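Local structure of mobilization protein A (Pseudomonas aeruginosa, 2NS6) at residues D23-R27 against T107-H111; S43-P47 against R103-T107; A54-D58 against M123-R127. The protein nicks one strand of plasmid DNA at the origin of transfer as the relaxase of the conjugation machinery and locally unwinds the duplex. All coordinates share one frame; numbering follows the deposited sequence.

Contact 1 (D23-R27 against T107-H111). With MN (manganese (II) ion), chain B.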
loop_
_atom_site.group_PDB
_atom_site.type_symbol
_atom_site.label_atom_id
_atom_site.label_comp_id
_atom_site.label_asym_id
_atom_site.label_seq_id
_atom_site.Cartn_x
_atom_site.Cartn_y
_atom_site.Cartn_z
ATOM N N ASP A 23 -2.210 4.614 -10.636
ATOM C CA ASP A 23 -3.003 5.639 -11.305
ATOM C C ASP A 23 -4.494 5.347 -11.257
ATOM O O ASP A 23 -5.306 6.259 -11.097
ATOM C CB ASP A 23 -2.546 5.803 -12.755
ATOM C CG ASP A 23 -1.352 6.736 -12.882
ATOM O OD1 ASP A 23 -0.651 6.938 -11.870
ATOM O OD2 ASP A 23 -1.114 7.259 -13.990
ATOM N N TYR A 24 -4.853 4.077 -11.382
ATOM C CA TYR A 24 -6.253 3.695 -11.347
ATOM C C TYR A 24 -6.884 3.932 -9.971
ATOM O O TYR A 24 -7.866 4.675 -9.862
ATOM C CB TYR A 24 -6.406 2.230 -11.756
ATOM C CG TYR A 24 -7.846 1.779 -11.871
ATOM C CD1 TYR A 24 -8.699 2.326 -12.827
ATOM C CD2 TYR A 24 -8.352 0.800 -11.021
ATOM C CE1 TYR A 24 -10.027 1.904 -12.934
ATOM C CE2 TYR A 24 -9.670 0.372 -11.117
ATOM C CZ TYR A 24 -10.500 0.926 -12.076
ATOM O OH TYR A 24 -11.797 0.492 -12.176
ATOM N N ILE A 25 -6.326 3.332 -8.918
ATOM C CA ILE A 25 -6.909 3.517 -7.586
ATOM C C ILE A 25 -6.889 4.967 -7.098
ATOM O O ILE A 25 -7.760 5.375 -6.333
ATOM C CB ILE A 25 -6.246 2.607 -6.515
ATOM C CG1 ILE A 25 -4.784 2.994 -6.293
ATOM C CG2 ILE A 25 -6.361 1.156 -6.936
ATOM C CD1 ILE A 25 -4.175 2.337 -5.054
ATOM N N GLN A 26 -5.911 5.752 -7.533
ATOM C CA GLN A 26 -5.872 7.155 -7.115
ATOM C C GLN A 26 -6.587 8.046 -8.136
ATOM O O GLN A 26 -6.745 9.244 -7.914
ATOM C CB GLN A 26 -4.434 7.659 -6.978
ATOM C CG GLN A 26 -3.614 7.068 -5.835
ATOM C CD GLN A 26 -2.224 7.683 -5.778
ATOM O OE1 GLN A 26 -1.368 7.399 -6.619
ATOM N NE2 GLN A 26 -2.003 8.545 -4.797
ATOM N N ARG A 27 -7.011 7.458 -9.249
ATOM C CA ARG A 27 -7.659 8.206 -10.329
ATOM C C ARG A 27 -6.775 9.378 -10.768
ATOM O O ARG A 27 -7.211 10.533 -10.826
ATOM C CB ARG A 27 -9.063 8.692 -9.914
ATOM C CG ARG A 27 -10.087 7.553 -9.761
ATOM C CD ARG A 27 -10.079 6.639 -10.994
ATOM N NE ARG A 27 -10.695 5.320 -10.786
ATOM C CZ ARG A 27 -12.003 5.087 -10.742
ATOM N NH1 ARG A 27 -12.870 6.079 -10.884
ATOM N NH2 ARG A 27 -12.449 3.851 -10.584
ATOM N N THR A 107 1.061 3.008 -1.116
ATOM C CA THR A 107 0.133 3.986 -1.648
ATOM C C THR A 107 -1.239 3.389 -1.365
ATOM O O THR A 107 -1.474 2.199 -1.607
ATOM C CB THR A 107 0.296 4.191 -3.174
ATOM O OG1 THR A 107 1.561 4.809 -3.449
ATOM C CG2 THR A 107 -0.810 5.085 -3.715
ATOM N N LEU A 108 -2.136 4.200 -0.819
ATOM C CA LEU A 108 -3.475 3.721 -0.524
ATOM C C LEU A 108 -4.490 4.734 -0.998
ATOM O O LEU A 108 -4.209 5.923 -1.105
ATOM C CB LEU A 108 -3.650 3.484 0.980
ATOM C CG LEU A 108 -3.769 4.674 1.929
ATOM C CD1 LEU A 108 -5.211 5.134 2.006
ATOM C CD2 LEU A 108 -3.292 4.268 3.321
ATOM N N ALA A 109 -5.686 4.254 -1.285
ATOM C CA ALA A 109 -6.734 5.140 -1.730
ATOM C C ALA A 109 -8.034 4.612 -1.142
ATOM O O ALA A 109 -8.210 3.398 -0.983
ATOM C CB ALA A 109 -6.786 5.144 -3.260
ATOM N N ILE A 110 -8.926 5.524 -0.789
ATOM C CA ILE A 110 -10.238 5.155 -0.247
ATOM C C ILE A 110 -11.240 5.419 -1.369
ATOM O O ILE A 110 -11.206 6.477 -1.992
ATOM C CB ILE A 110 -10.618 6.029 0.991
ATOM C CG1 ILE A 110 -9.803 5.593 2.215
ATOM C CG2 ILE A 110 -12.127 5.909 1.269
ATOM C CD1 ILE A 110 -9.978 6.488 3.450
ATOM N N HIS A 111 -12.120 4.455 -1.627
ATOM C CA HIS A 111 -13.121 4.586 -2.682
ATOM C C HIS A 111 -14.563 4.635 -2.172
ATOM O O HIS A 111 -14.892 4.042 -1.141
ATOM C CB HIS A 111 -12.993 3.425 -3.674
ATOM C CG HIS A 111 -11.841 3.560 -4.618
ATOM N ND1 HIS A 111 -11.518 2.591 -5.542
ATOM C CD2 HIS A 111 -10.944 4.564 -4.796
ATOM C CE1 HIS A 111 -10.474 2.989 -6.250
ATOM N NE2 HIS A 111 -10.109 4.185 -5.816
HETATM MN MN MN B . -12.428 0.412 -5.705
HETATM O O HOH W 1 -14.442 1.280 -6.607
#
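The imidazole of His111 meets the carbonyl oxygen of Ile25 in the last turn of helix 18-26. His111 NE2 donates to Ile25 O at 2.7 Å, close to the ring plane and on a lone pair in the carbonyl plane. With His111 ND1 on the manganese 2.4 Å away, this bond holds the ring from its other nitrogen and fixes its rotation. Packing is tight beside this bond: the methyl CB of Ala109 sits 3.2 Å from Ile25 O, and Ile25 CB lies 4.2 Å from Ala109 CB. Toward partly exposed Gln26 the contact becomes looser, although Thr107 is buried. The Gln26 and Thr107 side chains cross at about a right angle, with the methyl against the amide, Gln26 CD 3.6 Å from Thr107 CG2. Thr107 OG1 turns elsewhere, to Ser43 and Trp57. The exposed side belongs to Tyr24, assigned as the active-site tyrosine that links covalently to DNA, and to partly exposed Arg27, where a Schellman motif ends the helix. The metal also takes a water at 2.4 Å, His119 and His121. A three-histidine metal centre on adjacent antiparallel strands, faced by a helix with the nucleophilic tyrosine, is the hallmark of the relaxase active site.

Contact 2 (S43-P47 against R103-T107). With MN (manganese (II) ion), chain C.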
loop_
_atom_site.group_PDB
_atom_site.type_symbol
_atom_site.label_atom_id
_atom_site.label_comp_id
_atom_site.label_asym_id
_atom_site.label_seq_id
_atom_site.Cartn_x
_atom_site.Cartn_y
_atom_site.Cartn_z
ATOM N N SER A 43 0.376 8.154 0.383
ATOM C CA SER A 43 1.468 7.194 0.255
ATOM C C SER A 43 2.401 7.529 1.406
ATOM O O SER A 43 2.231 8.558 2.058
ATOM C CB SER A 43 2.207 7.354 -1.085
ATOM O OG SER A 43 1.353 7.078 -2.182
ATOM N N GLY A 44 3.367 6.660 1.673
ATOM C CA GLY A 44 4.302 6.923 2.754
ATOM C C GLY A 44 5.579 6.127 2.569
ATOM O O GLY A 44 5.669 5.299 1.661
ATOM N N HIS A 45 6.572 6.383 3.417
ATOM C CA HIS A 45 7.839 5.665 3.365
ATOM C C HIS A 45 8.571 5.701 2.025
ATOM O O HIS A 45 9.379 4.816 1.749
ATOM C CB HIS A 45 7.612 4.206 3.753
ATOM C CG HIS A 45 6.900 4.038 5.058
ATOM N ND1 HIS A 45 5.967 3.050 5.269
ATOM C CD2 HIS A 45 6.962 4.753 6.204
ATOM C CE1 HIS A 45 5.475 3.165 6.491
ATOM N NE2 HIS A 45 6.060 4.190 7.078
ATOM N N MET A 46 8.302 6.711 1.201
ATOM C CA MET A 46 8.960 6.820 -0.101
ATOM C C MET A 46 10.412 7.296 0.009
ATOM O O MET A 46 10.715 8.246 0.733
ATOM C CB MET A 46 8.188 7.785 -1.007
ATOM C CG MET A 46 6.855 7.276 -1.483
ATOM S SD MET A 46 7.001 5.754 -2.448
ATOM C CE MET A 46 5.285 5.252 -2.544
ATOM N N PRO A 47 11.331 6.638 -0.718
ATOM C CA PRO A 47 12.748 7.012 -0.693
ATOM C C PRO A 47 12.959 8.370 -1.343
ATOM O O PRO A 47 12.137 8.827 -2.148
ATOM C CB PRO A 47 13.429 5.867 -1.453
ATOM C CG PRO A 47 12.370 5.407 -2.392
ATOM C CD PRO A 47 11.119 5.438 -1.539
ATOM N N ARG A 103 9.181 0.290 7.360
ATOM C CA ARG A 103 9.011 1.407 6.432
ATOM C C ARG A 103 8.935 0.975 4.980
ATOM O O ARG A 103 9.760 1.361 4.144
ATOM C CB ARG A 103 10.113 2.438 6.619
ATOM C CG ARG A 103 9.956 3.178 7.912
ATOM C CD ARG A 103 10.885 4.347 7.992
ATOM N NE ARG A 103 10.635 5.138 9.188
ATOM C CZ ARG A 103 11.594 5.707 9.901
ATOM N NH1 ARG A 103 12.863 5.560 9.527
ATOM N NH2 ARG A 103 11.288 6.414 10.979
ATOM N N LEU A 104 7.920 0.167 4.693
ATOM C CA LEU A 104 7.670 -0.331 3.350
ATOM C C LEU A 104 6.917 0.756 2.588
ATOM O O LEU A 104 5.877 1.239 3.047
ATOM C CB LEU A 104 6.814 -1.603 3.416
ATOM C CG LEU A 104 7.323 -2.730 4.321
ATOM C CD1 LEU A 104 6.290 -3.846 4.397
ATOM C CD2 LEU A 104 8.638 -3.258 3.796
ATOM N N PRO A 105 7.438 1.173 1.425
ATOM C CA PRO A 105 6.719 2.211 0.681
ATOM C C PRO A 105 5.325 1.686 0.358
ATOM O O PRO A 105 5.144 0.487 0.141
ATOM C CB PRO A 105 7.571 2.393 -0.574
ATOM C CG PRO A 105 8.976 2.068 -0.075
ATOM C CD PRO A 105 8.725 0.847 0.778
ATOM N N TYR A 106 4.338 2.575 0.342
ATOM C CA TYR A 106 2.976 2.166 0.045
ATOM C C TYR A 106 2.191 3.334 -0.492
ATOM O O TYR A 106 2.596 4.482 -0.347
ATOM C CB TYR A 106 2.276 1.649 1.311
ATOM C CG TYR A 106 1.856 2.743 2.275
ATOM C CD1 TYR A 106 0.648 3.429 2.110
ATOM C CD2 TYR A 106 2.686 3.125 3.323
ATOM C CE1 TYR A 106 0.287 4.472 2.973
ATOM C CE2 TYR A 106 2.337 4.160 4.184
ATOM C CZ TYR A 106 1.144 4.830 4.006
ATOM O OH TYR A 106 0.828 5.872 4.851
ATOM N N THR A 107 1.061 3.008 -1.116
ATOM C CA THR A 107 0.133 3.986 -1.648
ATOM C C THR A 107 -1.239 3.389 -1.365
ATOM O O THR A 107 -1.474 2.199 -1.607
ATOM C CB THR A 107 0.296 4.191 -3.174
ATOM O OG1 THR A 107 1.561 4.809 -3.449
ATOM C CG2 THR A 107 -0.810 5.085 -3.715
HETATM MN MN MN C . 5.914 5.218 9.231
HETATM O O HOH W 2 6.901 3.624 10.884
#
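His45 and Leu104 meet through a side-chain to backbone bond: His45 ND1 donates to Leu104 O over 2.9 Å. The oxygen lies in the imidazole plane, yet the nitrogen stands well above the carbonyl plane. His45 NE2 is thereby left for a manganese ion at 2.4 Å, which also carries a water and is bound by Gln96; this ion is separate from the three-histidine site. Arg103 lies over one face of the imidazole, its CA 3.7 Å from the ring centroid in a CH-pi contact, while Tyr106 turns its edge toward a face in an offset edge-to-face pair with planes at 74°. CG of Tyr106 stands between its own backbone N and carbonyl carbon (chi1 75°), and its ring lies across the backbone of Gly44, whose N is over the ring centre. Next to the His45 site, strands 38-44 and 106-113 pair antiparallel at the border of the five-stranded sheet. Gly44 N bonds Tyr106 O at 3.1 Å, the return bond from Tyr106 N to Gly44 O is weak, and Ser43 with Thr107 forms the adjoining non-hydrogen-bonded pair. There the hydroxyls Ser43 OG and Thr107 OG1 share a 2.6 Å hydrogen bond. Farther out, Met46 SD rests 3.9 Å from Pro105 CB, and Tyr56 of helix 53-63 packs on both residues. The Tyr106 hydroxyl is held by Glu42, and Asn129 binds His45 O.

Contact 3 (A54-D58 against M123-R127)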
loop_
_atom_site.group_PDB
_atom_site.type_symbol
_atom_site.label_atom_id
_atom_site.label_comp_id
_atom_site.label_asym_id
_atom_site.label_seq_id
_atom_site.Cartn_x
_atom_site.Cartn_y
_atom_site.Cartn_z
ATOM N N ALA A 54 3.931 8.076 -7.836
ATOM C CA ALA A 54 3.991 7.387 -9.120
ATOM C C ALA A 54 5.430 7.129 -9.550
ATOM O O ALA A 54 5.720 6.125 -10.210
ATOM C CB ALA A 54 3.268 8.206 -10.191
ATOM N N ASP A 55 6.340 8.023 -9.177
ATOM C CA ASP A 55 7.737 7.828 -9.556
ATOM C C ASP A 55 8.266 6.505 -9.001
ATOM O O ASP A 55 9.076 5.839 -9.642
ATOM C CB ASP A 55 8.616 8.994 -9.066
ATOM C CG ASP A 55 8.148 10.345 -9.587
ATOM O OD1 ASP A 55 7.547 10.409 -10.682
ATOM O OD2 ASP A 55 8.397 11.360 -8.903
ATOM N N TYR A 56 7.800 6.109 -7.820
ATOM C CA TYR A 56 8.258 4.860 -7.223
ATOM C C TYR A 56 7.736 3.657 -8.011
ATOM O O TYR A 56 8.471 2.701 -8.278
ATOM C CB TYR A 56 7.787 4.757 -5.766
ATOM C CG TYR A 56 8.342 3.561 -5.027
ATOM C CD1 TYR A 56 9.582 3.624 -4.394
ATOM C CD2 TYR A 56 7.643 2.355 -4.990
ATOM C CE1 TYR A 56 10.117 2.523 -3.745
ATOM C CE2 TYR A 56 8.170 1.240 -4.342
ATOM C CZ TYR A 56 9.408 1.331 -3.723
ATOM O OH TYR A 56 9.949 0.238 -3.085
ATOM N N TRP A 57 6.465 3.701 -8.385
ATOM C CA TRP A 57 5.869 2.605 -9.125
ATOM C C TRP A 57 6.414 2.513 -10.546
ATOM O O TRP A 57 6.506 1.416 -11.111
ATOM C CB TRP A 57 4.351 2.753 -9.111
ATOM C CG TRP A 57 3.845 2.847 -7.700
ATOM C CD1 TRP A 57 3.216 3.908 -7.124
ATOM C CD2 TRP A 57 3.980 1.851 -6.678
ATOM N NE1 TRP A 57 2.946 3.638 -5.800
ATOM C CE2 TRP A 57 3.400 2.378 -5.504
ATOM C CE3 TRP A 57 4.526 0.554 -6.645
ATOM C CZ2 TRP A 57 3.362 1.661 -4.296
ATOM C CZ3 TRP A 57 4.487 -0.158 -5.449
ATOM C CH2 TRP A 57 3.901 0.401 -4.290
ATOM N N ASP A 58 6.785 3.659 -11.111
ATOM C CA ASP A 58 7.366 3.691 -12.458
ATOM C C ASP A 58 8.679 2.904 -12.416
ATOM O O ASP A 58 8.934 2.062 -13.275
ATOM C CB ASP A 58 7.684 5.130 -12.905
ATOM C CG ASP A 58 6.451 5.922 -13.346
ATOM O OD1 ASP A 58 5.500 5.334 -13.908
ATOM O OD2 ASP A 58 6.453 7.163 -13.150
ATOM N N MET A 123 -1.562 -0.686 -1.820
ATOM C CA MET A 123 -0.480 -1.440 -2.425
ATOM C C MET A 123 0.783 -1.212 -1.623
ATOM O O MET A 123 1.148 -0.077 -1.302
ATOM C CB MET A 123 -0.304 -1.078 -3.909
ATOM C CG MET A 123 -0.464 0.376 -4.265
ATOM S SD MET A 123 -0.802 0.658 -6.063
ATOM C CE MET A 123 0.801 0.223 -6.822
ATOM N N ILE A 124 1.422 -2.320 -1.273
ATOM C CA ILE A 124 2.634 -2.318 -0.466
ATOM C C ILE A 124 3.823 -2.873 -1.214
ATOM O O ILE A 124 3.764 -3.975 -1.766
ATOM C CB ILE A 124 2.448 -3.186 0.776
ATOM C CG1 ILE A 124 1.133 -2.821 1.462
ATOM C CG2 ILE A 124 3.630 -3.017 1.713
ATOM C CD1 ILE A 124 0.871 -3.631 2.707
ATOM N N SER A 125 4.904 -2.101 -1.233
ATOM C CA SER A 125 6.141 -2.516 -1.886
ATOM C C SER A 125 6.935 -3.278 -0.834
ATOM O O SER A 125 7.154 -2.776 0.271
ATOM C CB SER A 125 6.935 -1.290 -2.337
ATOM O OG SER A 125 8.251 -1.654 -2.711
ATOM N N GLU A 126 7.368 -4.485 -1.175
ATOM C CA GLU A 126 8.121 -5.305 -0.237
ATOM C C GLU A 126 9.612 -5.002 -0.225
ATOM O O GLU A 126 10.443 -5.905 -0.338
ATOM C CB GLU A 126 7.878 -6.785 -0.532
ATOM C CG GLU A 126 6.485 -7.246 -0.142
ATOM C CD GLU A 126 6.094 -8.532 -0.838
ATOM O OE1 GLU A 126 5.696 -9.489 -0.148
ATOM O OE2 GLU A 126 6.188 -8.572 -2.081
ATOM N N ARG A 127 9.928 -3.719 -0.078
ATOM C CA ARG A 127 11.301 -3.229 -0.018
ATOM C C ARG A 127 11.410 -2.424 1.261
ATOM O O ARG A 127 10.577 -1.566 1.539
ATOM C CB ARG A 127 11.609 -2.324 -1.216
ATOM C CG ARG A 127 11.613 -3.050 -2.554
ATOM C CD ARG A 127 12.942 -3.774 -2.775
ATOM N NE ARG A 127 12.932 -4.614 -3.969
ATOM C CZ ARG A 127 14.022 -5.129 -4.523
ATOM N NH1 ARG A 127 15.210 -4.881 -3.991
ATOM N NH2 ARG A 127 13.927 -5.898 -5.597
#
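Trp57 and Met123 come together from opposite directions. The Met123 methyl is centred over one face of the indole, CE lying 3.5 Å from the centroid of the six-membered ring and 10° off its normal, a CH-pi contact. Met123 SD stands farther above the same Trp57 ring, 4.8 Å from that centroid, and makes a Met-aromatic contact. The bend at the last torsion of the methionine (chi3 -70°) lets the methyl, rather than the sulfur, make the close approach. Tyr56 CD2 approaches the opposite face of the indole near its rim, which leaves the tryptophan between its helix neighbour and the strand.

Polar contact is concentrated at the tyrosine hydroxyl. Tyr56 CG runs anti to the backbone N (chi1 -174°), and the ring reaches out so that Tyr56 OH and Ser125 OG share a 2.6 Å hydrogen bond, with the serine oxygen at the ring edge and near its plane. Trp139 NE1 also bonds this hydroxyl, so two partners hold it within the buried interface. The indole N-H is satisfied as well, by Thr107 OG1.

Van der Waals contacts flank these groups. Ser125 CB lies 4.0 Å from Trp57 CH2, and Arg127 CB is 3.6 Å from Tyr56 OH before the rest of that side chain leads away, its guanidinium bonding the backbone oxygens of Ala153 and Lys141. Together these side chains pack helix 53-63 against the end of strand 117-124 and the loop after it, a helix-on-sheet layer of the relaxase fold.

From the N terminus, the first segment lies on helix 18-26, after strand 5-10, and contact 1 closes the long loop from it to strand 106-113. Contact 2 nests inside that loop, joining the end of strand 38-44 to the start of the same strand 106-113; the two share Thr107. Helix 53-63 follows, and contact 3 runs from it to the end of strand 117-124 and the loop after it, so it crosses both others along the chain. Neighbouring strands bring the three together: Thr107 O bonds Met123 N, Pro105 O bonds Ser125 N, and Ile25 CD1 packs on Met123 SD. Two helices and an outermost strand are thus tied to adjacent strands of one antiparallel sheet.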